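Local coordinates for capsid protein VP1 (Human polyomavirus 12, PDB 6Y5Z) that probably builds, as five-copy subunit assemblies, the T=7 icosahedral capsid of the virus and serves in attachment to host cells, at residues P28-N33 / S241-M246; E60-Y65 / E150-P155. All coordinates share one frame; numbering follows the deposited sequence. Where two conformers were deposited one is given.

Interaction 1 (P28-N33 / S241-M246); sequences PRMGVN and SCCDVM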
ATOM      1  N   PRO D  28     -18.339 -10.629  17.804  1.00 14.46           N
ATOM      2  CA  PRO D  28     -18.979 -10.131  16.596  1.00 14.00           C
ATOM      3  C   PRO D  28     -20.463 -10.532  16.553  1.00 14.78           C
ATOM      4  O   PRO D  28     -20.867 -11.534  17.156  1.00 13.93           O
ATOM      5  CB  PRO D  28     -18.170 -10.796  15.475  1.00 14.60           C
ATOM      6  CG  PRO D  28     -17.688 -12.057  16.070  1.00 14.23           C
ATOM      7  CD  PRO D  28     -17.456 -11.771  17.537  1.00 14.02           C
ATOM      8  N   ARG D  29     -21.249  -9.678  15.907  1.00 13.59           N
ATOM      9  CA  ARG D  29     -22.699  -9.880  15.694  1.00 14.30           C
ATOM     10  C   ARG D  29     -22.937  -9.922  14.190  1.00 13.79           C
ATOM     11  O   ARG D  29     -23.343  -8.916  13.625  1.00 14.92           O
ATOM     12  CB  ARG D  29     -23.468  -8.779  16.432  1.00 14.35           C
ATOM     13  CG  ARG D  29     -23.152  -8.716  17.920  1.00 15.59           C
ATOM     14  CD  ARG D  29     -23.712  -9.934  18.640  1.00 16.64           C
ATOM     15  NE  ARG D  29     -23.370  -9.992  20.044  1.00 17.60           N
ATOM     16  CZ  ARG D  29     -22.668 -10.941  20.650  1.00 18.36           C
ATOM     17  NH1 ARG D  29     -22.060 -11.901  19.970  1.00 18.90           N
ATOM     18  NH2 ARG D  29     -22.483 -10.853  21.957  1.00 19.15           N
ATOM     19  N   MET D  30     -22.674 -11.065  13.566  1.00 14.03           N
ATOM     20  CA  MET D  30     -22.697 -11.199  12.096  1.00 15.04           C
ATOM     21  C   MET D  30     -24.065 -11.647  11.587  1.00 15.87           C
ATOM     22  O   MET D  30     -24.196 -11.804  10.394  1.00 16.20           O
ATOM     23  CB  MET D  30     -21.639 -12.206  11.670  1.00 14.45           C
ATOM     24  CG  MET D  30     -20.229 -11.695  11.932  1.00 14.73           C
ATOM     25  SD  MET D  30     -19.775 -10.260  10.882  1.00 14.83           S
ATOM     26  CE  MET D  30     -19.888  -8.910  12.043  1.00 14.29           C
ATOM     27  N   GLY D  31     -25.044 -11.834  12.475  1.00 15.35           N
ATOM     28  CA  GLY D  31     -26.385 -12.320  12.120  1.00 15.29           C
ATOM     29  C   GLY D  31     -26.768 -13.512  12.975  1.00 15.24           C
ATOM     30  O   GLY D  31     -27.862 -13.497  13.587  1.00 16.53           O
ATOM     31  N   VAL D  32     -25.902 -14.518  13.024  1.00 15.15           N
ATOM     32  CA  VAL D  32     -26.019 -15.607  14.030  1.00 14.97           C
ATOM     33  C   VAL D  32     -25.382 -15.037  15.295  1.00 16.30           C
ATOM     34  O   VAL D  32     -24.154 -15.115  15.461  1.00 15.60           O
ATOM     35  CB  VAL D  32     -25.448 -16.952  13.568  1.00 15.28           C
ATOM     36  CG1 VAL D  32     -25.658 -18.021  14.625  1.00 16.53           C
ATOM     37  CG2 VAL D  32     -26.068 -17.396  12.251  1.00 16.02           C
ATOM     38  N   ASN D  33     -26.205 -14.419  16.134  1.00 16.88           N
ATOM     39  CA  ASN D  33     -25.752 -13.641  17.312  1.00 16.59           C
ATOM     40  C   ASN D  33     -25.884 -14.460  18.602  1.00 18.06           C
ATOM     41  O   ASN D  33     -25.464 -13.972  19.649  1.00 19.70           O
ATOM     42  CB  ASN D  33     -26.506 -12.323  17.392  1.00 16.69           C
ATOM     43  CG  ASN D  33     -26.231 -11.424  16.210  1.00 16.77           C
ATOM     44  OD1 ASN D  33     -25.284 -11.655  15.452  1.00 16.30           O
ATOM     45  ND2 ASN D  33     -27.031 -10.379  16.065  1.00 18.58           N
ATOM     46  N   SER D 241     -17.541   0.264  21.053  1.00 13.63           N
ATOM     47  CA  SER D 241     -18.333  -0.076  19.845  0.50 13.44           C
ATOM     48  C   SER D 241     -17.389  -0.688  18.812  1.00 13.38           C
ATOM     49  O   SER D 241     -16.257  -0.231  18.781  1.00 13.50           O
ATOM     50  CB  SER D 241     -18.974   1.153  19.275  0.50 12.57           C
ATOM     51  OG  SER D 241     -19.774   1.832  20.232  0.50 11.37           O
ATOM     52  N   CYS D 242     -17.853  -1.618  17.992  1.00 12.94           N
ATOM     53  CA  CYS D 242     -17.001  -2.108  16.882  1.00 13.66           C
ATOM     54  C   CYS D 242     -17.830  -2.895  15.880  1.00 13.98           C
ATOM     55  O   CYS D 242     -18.980  -3.257  16.161  1.00 14.54           O
ATOM     56  CB  CYS D 242     -15.842  -2.939  17.404  1.00 13.65           C
ATOM     57  SG  CYS D 242     -16.324  -4.377  18.394  1.00 15.53           S
ATOM     58  N   CYS D 243     -17.220  -3.152  14.731  1.00 13.89           N
ATOM     59  CA  CYS D 243     -17.644  -4.195  13.783  1.00 14.50           C
ATOM     60  C   CYS D 243     -16.390  -4.620  13.027  1.00 13.50           C
ATOM     61  O   CYS D 243     -15.576  -3.746  12.676  1.00 14.09           O
ATOM     62  CB  CYS D 243     -18.714  -3.663  12.844  1.00 14.52           C
ATOM     63  SG  CYS D 243     -19.395  -4.967  11.799  1.00 18.63           S
ATOM     64  N   ASP D 244     -16.241  -5.909  12.802  1.00 12.88           N
ATOM     65  CA  ASP D 244     -15.053  -6.468  12.126  1.00 12.57           C
ATOM     66  C   ASP D 244     -15.479  -7.610  11.218  1.00 13.03           C
ATOM     67  O   ASP D 244     -15.309  -8.788  11.572  1.00 15.14           O
ATOM     68  CB  ASP D 244     -14.017  -6.882  13.166  1.00 12.98           C
ATOM     69  CG  ASP D 244     -13.463  -5.671  13.887  1.00 12.79           C
ATOM     70  OD1 ASP D 244     -12.693  -4.920  13.245  1.00 13.91           O
ATOM     71  OD2 ASP D 244     -13.841  -5.438  15.087  1.00 13.42           O
ATOM     72  N   VAL D 245     -15.994  -7.235  10.049  1.00 12.00           N
ATOM     73  CA  VAL D 245     -16.368  -8.172   8.956  1.00 12.82           C
ATOM     74  C   VAL D 245     -15.099  -8.509   8.177  1.00 12.98           C
ATOM     75  O   VAL D 245     -14.463  -7.577   7.658  1.00 14.06           O
ATOM     76  CB  VAL D 245     -17.410  -7.559   8.005  1.00 12.71           C
ATOM     77  CG1 VAL D 245     -17.662  -8.477   6.813  1.00 13.52           C
ATOM     78  CG2 VAL D 245     -18.704  -7.251   8.746  1.00 13.39           C
ATOM     79  N   MET D 246     -14.780  -9.792   8.040  1.00 13.53           N
ATOM     80  CA  MET D 246     -13.549 -10.262   7.359  1.00 13.52           C
ATOM     81  C   MET D 246     -13.822 -10.685   5.919  1.00 14.15           C
ATOM     82  O   MET D 246     -12.857 -10.884   5.183  1.00 15.42           O
ATOM     83  CB  MET D 246     -12.953 -11.448   8.112  1.00 14.63           C
ATOM     84  CG  MET D 246     -12.519 -11.108   9.511  1.00 15.31           C
ATOM     85  SD  MET D 246     -11.202  -9.874   9.555  1.00 17.16           S
ATOM     86  CE  MET D 246      -9.856 -10.729   8.733  1.00 18.82           C
TER
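M30 makes every contact here, meeting C243 and V245 of segment 241-246 of strand 237-250. Before it, P28 packs on C167 of another subunit. R29 turns away; its NH1 bonds back to P28 O at 3.1 Å and also reaches Y40 OH, and its NE forms a salt bridge with D179. M30 then sends a doubly bent side chain to the strand. With chi2 at -67° and chi3 at 105°, SD and CE both end at the strand. SD lies 3.8 Å from V245 CG2. CE lies 3.9 Å from the same methyl and 4.0 Å from C243 SG. C243 and V245 are two apart on the strand, so their side chains share one face of it. No hydrogen bond crosses; the contact is apolar and buried. Past M30 the chain turns at G31. G31 N donates to N33 OD1 at 3.0 Å, which ties the turn together. V245 also packs on M103 of a different subunit. The loop 28-33 follows strand 9-26 of the jelly roll and passes over strand 237-250, which pairs antiparallel with strands 66-71, 124-131 and 257-276; V245 touches F259 of the last.

Interaction 2 (E60-Y65 / E150-P155); sequences EQMPYY and EGLIVP
The ring of Y64 is the flat group of this contact, and L152 meets it obliquely. VP1 has a jelly-roll fold, and this contact joins two of its long loops. L152 CD2 lies 3.6 Å from Y64 CE1 and 3.9 Å from Y64 CZ, so it sits by the hydroxyl end of the ring. Both methyls of L152 reach the hydroxyl: CD1 and CD2 are each 3.5 Å from Y64 OH. The two side chains cross at about a right angle. The hydroxyl is not left to apolar atoms alone, since Y64 OH is hydrogen-bonded to K59 O, just ahead of the segment. That bond ties Y64 OH to the backbone of its own loop.

Segment 60-65 ends the loop that leads into strand 66-71. Segment 150-155 lies in the loop between strands 136-139 and 173-175. The backbones stay well apart, with Y64 CA and L152 CA 9.7 Å from each other, so side chains bridge the space.

In L152, CG lies anti to the carbonyl carbon (chi1 -59°), which turns CD1 and CD2 to Y64 OH. M62 supplies the second apolar partner. Its chain is extended at chi2 (177°) and bends at chi3 (-76°), which brings CE to the L152 fork. No hydrogen bond links the segments, and all three touching residues are buried. M62 also packs on H106 of a neighbouring subunit, so the contact lies near a subunit interface. L152 N is bonded to O3 of a glycerol, probably from the crystallisation liquor. The closest atoms of M62 and L152 are CE and CD1, 4.0 Å apart.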
ATOM      1  N   GLU D  60     -30.988 -12.515  10.408  1.00 18.24           N
ATOM      2  CA  GLU D  60     -29.772 -13.335  10.652  1.00 19.27           C
ATOM      3  C   GLU D  60     -28.803 -13.241   9.460  1.00 17.42           C
ATOM      4  O   GLU D  60     -27.721 -13.796   9.557  1.00 15.96           O
ATOM      5  CB  GLU D  60     -30.124 -14.802  10.912  1.00 22.61           C
ATOM      6  CG  GLU D  60     -31.292 -14.984  11.873  1.00 28.92           C
ATOM      7  CD  GLU D  60     -32.667 -14.634  11.297  1.00 33.40           C
ATOM      8  OE1 GLU D  60     -32.906 -14.858  10.083  1.00 35.39           O
ATOM      9  OE2 GLU D  60     -33.489 -14.118  12.051  1.00 43.14           O
ATOM     10  N   GLN D  61     -29.186 -12.593   8.359  1.00 16.39           N
ATOM     11  CA  GLN D  61     -28.368 -12.569   7.109  1.00 15.95           C
ATOM     12  C   GLN D  61     -27.539 -11.288   7.013  1.00 16.51           C
ATOM     13  O   GLN D  61     -26.852 -11.145   5.978  1.00 16.85           O
ATOM     14  CB  GLN D  61     -29.283 -12.771   5.889  1.00 16.69           C
ATOM     15  CG  GLN D  61     -29.780 -14.207   5.795  1.00 16.95           C
ATOM     16  CD  GLN D  61     -30.729 -14.470   4.646  1.00 18.76           C
ATOM     17  OE1 GLN D  61     -30.661 -13.806   3.623  1.00 19.73           O
ATOM     18  NE2 GLN D  61     -31.600 -15.453   4.838  1.00 20.78           N
ATOM     19  N   MET D  62     -27.577 -10.400   8.009  1.00 15.75           N
ATOM     20  CA  MET D  62     -26.898  -9.073   7.966  1.00 17.07           C
ATOM     21  C   MET D  62     -26.000  -8.904   9.181  1.00 15.93           C
ATOM     22  O   MET D  62     -26.353  -9.323  10.282  1.00 16.18           O
ATOM     23  CB  MET D  62     -27.895  -7.915   7.989  1.00 17.74           C
ATOM     24  CG  MET D  62     -28.795  -7.872   6.780  1.00 20.24           C
ATOM     25  SD  MET D  62     -30.011  -6.552   6.881  1.00 21.07           S
ATOM     26  CE  MET D  62     -31.179  -7.247   8.053  1.00 21.30           C
ATOM     27  N   PRO D  63     -24.801  -8.307   9.021  1.00 14.13           N
ATOM     28  CA  PRO D  63     -23.980  -7.950  10.174  1.00 14.16           C
ATOM     29  C   PRO D  63     -24.430  -6.675  10.884  1.00 13.60           C
ATOM     30  O   PRO D  63     -25.022  -5.791  10.270  1.00 14.39           O
ATOM     31  CB  PRO D  63     -22.577  -7.758   9.567  1.00 14.00           C
ATOM     32  CG  PRO D  63     -22.871  -7.334   8.138  1.00 14.66           C
ATOM     33  CD  PRO D  63     -24.087  -8.157   7.750  1.00 14.67           C
ATOM     34  N   TYR D  64     -24.128  -6.635  12.174  1.00 13.83           N
ATOM     35  CA  TYR D  64     -24.553  -5.571  13.108  1.00 14.17           C
ATOM     36  C   TYR D  64     -23.334  -4.973  13.791  1.00 13.83           C
ATOM     37  O   TYR D  64     -22.302  -5.638  13.907  1.00 14.13           O
ATOM     38  CB  TYR D  64     -25.494  -6.129  14.183  1.00 14.98           C
ATOM     39  CG  TYR D  64     -26.756  -6.708  13.613  1.00 15.16           C
ATOM     40  CD1 TYR D  64     -27.855  -5.894  13.384  1.00 15.76           C
ATOM     41  CD2 TYR D  64     -26.828  -8.027  13.215  1.00 16.30           C
ATOM     42  CE1 TYR D  64     -28.999  -6.397  12.807  1.00 16.58           C
ATOM     43  CE2 TYR D  64     -27.971  -8.540  12.633  1.00 16.23           C
ATOM     44  CZ  TYR D  64     -29.053  -7.711  12.400  1.00 16.74           C
ATOM     45  OH  TYR D  64     -30.179  -8.155  11.774  1.00 18.44           O
ATOM     46  N   TYR D  65     -23.506  -3.783  14.351  1.00 13.83           N
ATOM     47  CA  TYR D  65     -22.536  -3.210  15.308  1.00 14.18           C
ATOM     48  C   TYR D  65     -22.595  -4.005  16.613  1.00 14.23           C
ATOM     49  O   TYR D  65     -23.690  -4.365  17.068  1.00 14.05           O
ATOM     50  CB  TYR D  65     -22.800  -1.726  15.549  1.00 14.41           C
ATOM     51  CG  TYR D  65     -22.440  -0.848  14.377  1.00 14.65           C
ATOM     52  CD1 TYR D  65     -21.114  -0.561  14.086  1.00 15.56           C
ATOM     53  CD2 TYR D  65     -23.399  -0.341  13.523  1.00 14.85           C
ATOM     54  CE1 TYR D  65     -20.761   0.190  12.983  1.00 16.18           C
ATOM     55  CE2 TYR D  65     -23.061   0.433  12.426  1.00 15.79           C
ATOM     56  CZ  TYR D  65     -21.738   0.712  12.151  1.00 16.95           C
ATOM     57  OH  TYR D  65     -21.406   1.489  11.082  1.00 16.43           O
ATOM     58  N   GLU D 150     -38.724  -6.998  11.722  1.00 21.63           N
ATOM     59  CA  GLU D 150     -39.089  -6.482  13.068  1.00 23.82           C
ATOM     60  C   GLU D 150     -37.957  -6.788  14.053  1.00 22.41           C
ATOM     61  O   GLU D 150     -37.228  -7.778  13.845  1.00 23.16           O
ATOM     62  CB  GLU D 150     -40.395  -7.119  13.565  1.00 25.50           C
ATOM     63  N   GLY D 151     -37.808  -5.919  15.051  1.00 24.46           N
ATOM     64  CA  GLY D 151     -36.919  -6.106  16.212  1.00 25.10           C
ATOM     65  C   GLY D 151     -35.517  -5.569  15.981  1.00 25.57           C
ATOM     66  O   GLY D 151     -34.615  -5.945  16.777  1.00 25.70           O
ATOM     67  N   LEU D 152     -35.324  -4.801  14.909  1.00 20.99           N
ATOM     68  CA  LEU D 152     -34.040  -4.082  14.642  1.00 20.96           C
ATOM     69  C   LEU D 152     -34.250  -2.598  14.870  1.00 22.07           C
ATOM     70  O   LEU D 152     -35.410  -2.148  14.911  1.00 26.07           O
ATOM     71  CB  LEU D 152     -33.579  -4.333  13.205  1.00 20.70           C
ATOM     72  CG  LEU D 152     -33.345  -5.788  12.823  1.00 20.77           C
ATOM     73  CD1 LEU D 152     -32.762  -5.870  11.420  1.00 21.14           C
ATOM     74  CD2 LEU D 152     -32.424  -6.489  13.814  1.00 20.88           C
ATOM     75  N   ILE D 153     -33.172  -1.832  14.974  1.00 18.62           N
ATOM     76  CA  ILE D 153     -33.258  -0.356  14.907  1.00 17.55           C
ATOM     77  C   ILE D 153     -32.629   0.048  13.574  1.00 17.43           C
ATOM     78  O   ILE D 153     -31.413  -0.246  13.373  1.00 16.05           O
ATOM     79  CB  ILE D 153     -32.584   0.356  16.096  1.00 19.04           C
ATOM     80  CG1 ILE D 153     -33.015  -0.184  17.463  1.00 22.78           C
ATOM     81  CG2 ILE D 153     -32.830   1.846  15.976  1.00 18.89           C
ATOM     82  CD1 ILE D 153     -34.508  -0.170  17.697  1.00 24.75           C
ATOM     83  N   VAL D 154     -33.434   0.639  12.707  1.00 16.20           N
ATOM     84  CA  VAL D 154     -33.050   1.084  11.338  1.00 16.19           C
ATOM     85  C   VAL D 154     -33.576   2.501  11.165  1.00 16.61           C
ATOM     86  O   VAL D 154     -34.325   2.977  12.020  1.00 16.10           O
ATOM     87  CB  VAL D 154     -33.595   0.115  10.273  1.00 17.15           C
ATOM     88  CG1 VAL D 154     -32.903  -1.230  10.345  1.00 17.14           C
ATOM     89  CG2 VAL D 154     -35.108  -0.072  10.382  1.00 17.40           C
ATOM     90  N   PRO D 155     -33.178   3.240  10.110  1.00 15.22           N
ATOM     91  CA  PRO D 155     -33.642   4.613   9.926  1.00 15.93           C
ATOM     92  C   PRO D 155     -35.167   4.792  10.042  1.00 16.15           C
ATOM     93  O   PRO D 155     -35.597   5.796  10.599  1.00 16.48           O
ATOM     94  CB  PRO D 155     -33.083   4.970   8.551  1.00 16.06           C
ATOM     95  CG  PRO D 155     -31.762   4.227   8.548  1.00 15.48           C
ATOM     96  CD  PRO D 155     -32.136   2.878   9.127  1.00 15.61           C
TER

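Overall arrangement
Along the chain, both segments of interaction 2 fall between those of interaction 1. The centres of the two contacts are 11 Å apart and they touch directly. Segments 28-33 and 60-65 belong to the same long loop between strands 9-26 and 66-71. They are joined by a probable hydrogen bond from Y64 N to R29 O, at 2.8 Å. N33 ND2 packs 3.7 Å from Y64 CD2, across the ring from the CE1 that meets L152. Y64 O also lies 3.7 Å from C243 SG. Y64 therefore connects the M30 contact with the L152 contact. The glycerol, probably from the crystallisation liquor, is beside L152, on the interaction 2 side.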